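Local atomic coordinates of MgGH51 (Meripilus giganteus, PDB entry 6ZPV), a protein that probably hydrolyses terminal alpha-L-arabinofuranosyl residues from arabinose-containing glycans, as a fungal member of glycoside hydrolase family 51. Residues R226-N231 and E347-E351; A431-T435 and D446-A450. All blocks are in the same frame, centred on the assembly; numbering follows the deposited sequence.

Contact 1: residues R226-N231 and E347-E351; sequences RFPGGN and EVGNE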
# COMPACT_ATOMS: atom_id res chain seq x y z
N ARG A 226 -3.35 1.29 -7.40
CA ARG A 226 -4.02 -0.00 -7.71
C ARG A 226 -4.33 -0.70 -6.39
O ARG A 226 -3.43 -0.82 -5.51
CB ARG A 226 -3.11 -0.87 -8.58
CG ARG A 226 -3.73 -2.17 -9.00
CD ARG A 226 -2.69 -3.21 -9.43
NE ARG A 226 -3.29 -4.49 -9.80
CZ ARG A 226 -2.70 -5.68 -9.61
NH1 ARG A 226 -1.43 -5.74 -9.18
NH2 ARG A 226 -3.40 -6.78 -9.82
N PHE A 227 -5.56 -1.15 -6.17
CA PHE A 227 -5.97 -1.70 -4.86
C PHE A 227 -7.27 -2.44 -5.05
O PHE A 227 -7.99 -2.17 -6.04
CB PHE A 227 -6.13 -0.57 -3.84
CG PHE A 227 -7.45 0.16 -3.92
CD1 PHE A 227 -7.75 0.94 -5.00
CD2 PHE A 227 -8.41 -0.06 -2.94
CE1 PHE A 227 -9.00 1.50 -5.12
CE2 PHE A 227 -9.65 0.51 -3.07
CZ PHE A 227 -9.97 1.27 -4.17
N PRO A 228 -7.72 -3.30 -4.12
CA PRO A 228 -7.04 -3.72 -2.88
C PRO A 228 -6.16 -4.95 -3.05
O PRO A 228 -5.64 -5.48 -2.05
CB PRO A 228 -8.20 -4.00 -1.94
CG PRO A 228 -9.24 -4.58 -2.86
CD PRO A 228 -9.13 -3.74 -4.11
N GLY A 229 -5.93 -5.39 -4.28
CA GLY A 229 -4.97 -6.44 -4.55
C GLY A 229 -5.03 -6.82 -6.01
O GLY A 229 -5.88 -6.32 -6.76
N GLY A 230 -4.09 -7.68 -6.47
CA GLY A 230 -3.19 -8.44 -5.64
C GLY A 230 -3.91 -9.68 -5.06
O GLY A 230 -5.13 -9.74 -4.98
N ASN A 231 -3.08 -10.59 -4.51
CA ASN A 231 -3.63 -11.80 -3.92
C ASN A 231 -4.61 -11.50 -2.80
O ASN A 231 -5.57 -12.26 -2.60
CB ASN A 231 -2.53 -12.68 -3.36
CG ASN A 231 -1.79 -13.49 -4.40
OD1 ASN A 231 -2.01 -13.29 -5.61
ND2 ASN A 231 -1.00 -14.46 -3.98
N GLU A 347 -10.13 -3.23 -12.57
CA GLU A 347 -9.44 -4.48 -12.92
C GLU A 347 -10.31 -5.66 -12.52
O GLU A 347 -10.84 -5.71 -11.39
CB GLU A 347 -8.06 -4.51 -12.24
CG GLU A 347 -7.21 -5.70 -12.64
CD GLU A 347 -5.73 -5.53 -12.38
OE1 GLU A 347 -5.33 -4.47 -11.87
OE2 GLU A 347 -4.97 -6.51 -12.72
N VAL A 348 -10.47 -6.63 -13.44
CA VAL A 348 -11.43 -7.73 -13.23
C VAL A 348 -10.64 -8.92 -12.69
O VAL A 348 -10.02 -9.69 -13.46
CB VAL A 348 -12.19 -8.01 -14.53
CG1 VAL A 348 -13.15 -9.18 -14.35
CG2 VAL A 348 -12.91 -6.75 -14.99
N GLY A 349 -10.64 -9.09 -11.37
CA GLY A 349 -9.90 -10.18 -10.74
C GLY A 349 -8.44 -9.81 -10.46
O GLY A 349 -8.06 -8.63 -10.50
N ASN A 350 -7.67 -10.85 -10.14
CA ASN A 350 -6.21 -10.71 -9.96
C ASN A 350 -5.58 -11.99 -10.51
O ASN A 350 -5.95 -13.11 -10.11
CB ASN A 350 -5.80 -10.56 -8.50
CG ASN A 350 -4.31 -10.41 -8.35
OD1 ASN A 350 -3.75 -9.43 -8.86
ND2 ASN A 350 -3.64 -11.38 -7.72
N GLU A 351 -4.61 -11.81 -11.42
CA GLU A 351 -3.79 -12.96 -11.87
C GLU A 351 -4.69 -14.13 -12.28
O GLU A 351 -4.41 -15.29 -11.94
CB GLU A 351 -2.72 -13.35 -10.86
CG GLU A 351 -1.68 -12.25 -10.65
CD GLU A 351 -0.37 -12.71 -10.06
OE1 GLU A 351 -0.37 -13.76 -9.33
OE2 GLU A 351 0.66 -12.02 -10.30
O HOH W 1 -6.20 -6.78 -9.55
O HOH W 2 -2.33 -15.00 -7.82
O HOH W 3 0.60 -13.08 -6.81
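A buried polar contact, centred on an R226–E347 salt bridge, links the C-terminal ends of barrel strands 224-227 and 345-348 and the loops that follow them; strand 284-289 lies between the two in the sheet. The R226 chain, extended from CG to NE, brings its guanidinium edge to E347, and NE donates to OE1 over 2.9 Å. The bond is somewhat bent (150°), and NE meets OE1 from above the carboxylate plane; the two flat groups are turned 26° apart. NH2 adds a weak bond to E347 OE2 (3.3 Å) and another weak one to N350 OD1 (2.8 Å), while NH1 is held by a salt bridge to E429 on strand 424-432. N350, its CG anti to the backbone N (chi1 -180°), brings OD1 within reach of both NH2 of R226 and the backbone N of G230, from which it accepts a weak bond of 3.0 Å; its ND2 turns to E234. G230 is presented by a cis peptide after G229, and P228 also follows a cis bond. A water takes a bond from R226 NH2 and donates to G229 O and G349 O, so that it ties the two post-strand loops to the arginine. Farther out, a water donates to both N231 OD1 and E351 OE1, near a bound glycerol, while E351 OE2 bonds to H400. An Asn-Glu pair just beyond the fourth strand of a (beta/alpha)8 barrel is the signature of the clan GH-A acid/base site, and N350-E351 is consistent with that role in this GH51 active-site pocket.

Contact 2: residues A431-T435 and D446-A450; sequences AAIST and DGRLA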
# COMPACT_ATOMS: atom_id res chain seq x y z
N ALA A 431 9.24 -6.04 -10.23
CA ALA A 431 10.38 -5.79 -9.37
C ALA A 431 11.48 -6.78 -9.71
O ALA A 431 11.22 -7.95 -10.06
CB ALA A 431 10.06 -6.00 -7.88
N ALA A 432 12.73 -6.32 -9.57
CA ALA A 432 13.90 -7.22 -9.59
C ALA A 432 14.10 -7.76 -8.18
O ALA A 432 14.44 -7.01 -7.28
CB ALA A 432 15.11 -6.46 -10.11
N ILE A 433 13.86 -9.07 -8.00
CA ILE A 433 13.70 -9.64 -6.65
C ILE A 433 14.87 -10.51 -6.19
O ILE A 433 14.91 -10.81 -5.00
CB ILE A 433 12.38 -10.40 -6.50
CG1 ILE A 433 12.35 -11.70 -7.28
CG2 ILE A 433 11.22 -9.47 -6.86
CD1 ILE A 433 11.17 -12.59 -6.89
N SER A 434 15.72 -10.98 -7.10
CA SER A 434 16.71 -12.00 -6.79
C SER A 434 17.75 -11.98 -7.89
O SER A 434 17.42 -11.62 -9.04
CB SER A 434 16.05 -13.38 -6.78
OG SER A 434 17.00 -14.41 -6.62
N THR A 435 18.96 -12.42 -7.57
CA THR A 435 19.96 -12.67 -8.60
C THR A 435 19.98 -14.12 -9.08
O THR A 435 20.80 -14.43 -9.96
CB THR A 435 21.36 -12.28 -8.10
OG1 THR A 435 21.62 -12.96 -6.87
CG2 THR A 435 21.44 -10.79 -7.80
N ASP A 446 20.05 -18.00 -1.06
CA ASP A 446 19.99 -18.46 -2.46
C ASP A 446 19.67 -17.27 -3.40
O ASP A 446 19.13 -17.50 -4.49
CB ASP A 446 18.97 -19.59 -2.57
CG ASP A 446 19.40 -20.85 -1.86
OD1 ASP A 446 20.59 -21.11 -1.72
OD2 ASP A 446 18.50 -21.55 -1.38
N GLY A 447 20.02 -16.04 -3.04
CA GLY A 447 20.08 -14.91 -4.00
C GLY A 447 18.90 -13.93 -3.89
O GLY A 447 18.96 -12.87 -4.54
N ARG A 448 17.90 -14.21 -3.06
CA ARG A 448 16.78 -13.27 -2.89
C ARG A 448 17.26 -11.98 -2.25
O ARG A 448 18.08 -11.97 -1.32
CB ARG A 448 15.72 -13.91 -2.01
CG ARG A 448 14.42 -13.17 -1.89
CD ARG A 448 13.58 -13.28 -3.15
NE ARG A 448 12.22 -12.77 -2.98
CZ ARG A 448 11.19 -13.51 -2.59
NH1 ARG A 448 11.33 -14.81 -2.34
NH2 ARG A 448 9.98 -12.96 -2.50
N LEU A 449 16.73 -10.85 -2.74
CA LEU A 449 17.10 -9.55 -2.17
C LEU A 449 16.24 -9.29 -0.93
O LEU A 449 14.99 -9.25 -1.03
CB LEU A 449 16.90 -8.47 -3.21
CG LEU A 449 17.78 -8.58 -4.46
CD1 LEU A 449 17.57 -7.45 -5.40
CD2 LEU A 449 19.26 -8.84 -4.17
N ALA A 450 16.87 -9.06 0.22
CA ALA A 450 16.17 -8.66 1.44
C ALA A 450 15.59 -7.24 1.30
O ALA A 450 14.55 -6.97 1.88
CB ALA A 450 17.09 -8.74 2.61
O HOH W 4 16.46 -16.31 -4.84
O HOH W 5 21.68 -11.67 -4.34
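Segments 431-435 and 446-450 run roughly antiparallel, their end-to-end directions 149° apart, and meet in a single beta bridge. S434 and R448 form its non-hydrogen-bonded pair, with CA atoms 4.1 Å apart, between two backbone bonds: L449 N to I433 O (2.9 Å, nearly straight at 174°) and T435 N to G447 O (3.1 Å). G447 O also receives a CA-H...O contact from S434 CA and a bond from a water that is also hydrogen-bonded to T435 OG1. Another water accepts from S434 OG and donates to D446 O; S434 OG is also hydrogen-bonded to N436 N, just beyond the segment. R448 bends at chi2 (74°), which folds CD back over I433 O at 3.4 Å and sets one guanidinium face over I433 CD1. Its polar end is engaged beyond the bridge, NE with T492 O and the cation with the W491 ring. L449 directs its side chain at the backbone of the other segment, CD1 lying 3.7 Å from A432 O, and also touches S456 of helix 454-469. The isolated bridge thus closes the base of the excursion between strand 424-432 and helix 454-469, a beta-alpha loop of the (beta/alpha)8 barrel.

Overall arrangement
Both contacts belong to one eight-stranded parallel sheet, the (beta/alpha)8 barrel, and both lie at the C-terminal ends of its strands. Contact 1 joins the second and fourth strands, 224-227 and 345-348; contact 2 begins on the last residues of the seventh, 424-432. They come in series along the chain, contact 1 closing before contact 2 opens. Their centres are 23 Å apart and their nearest atoms about 10 Å, so they do not touch. Strand 424-432 connects them: its E429 pairs with R226 of contact 1, and its end leads into contact 2. Contact 1 thus lies at the probable active site, nearer the centre of the chain, and contact 2 in a more peripheral loop.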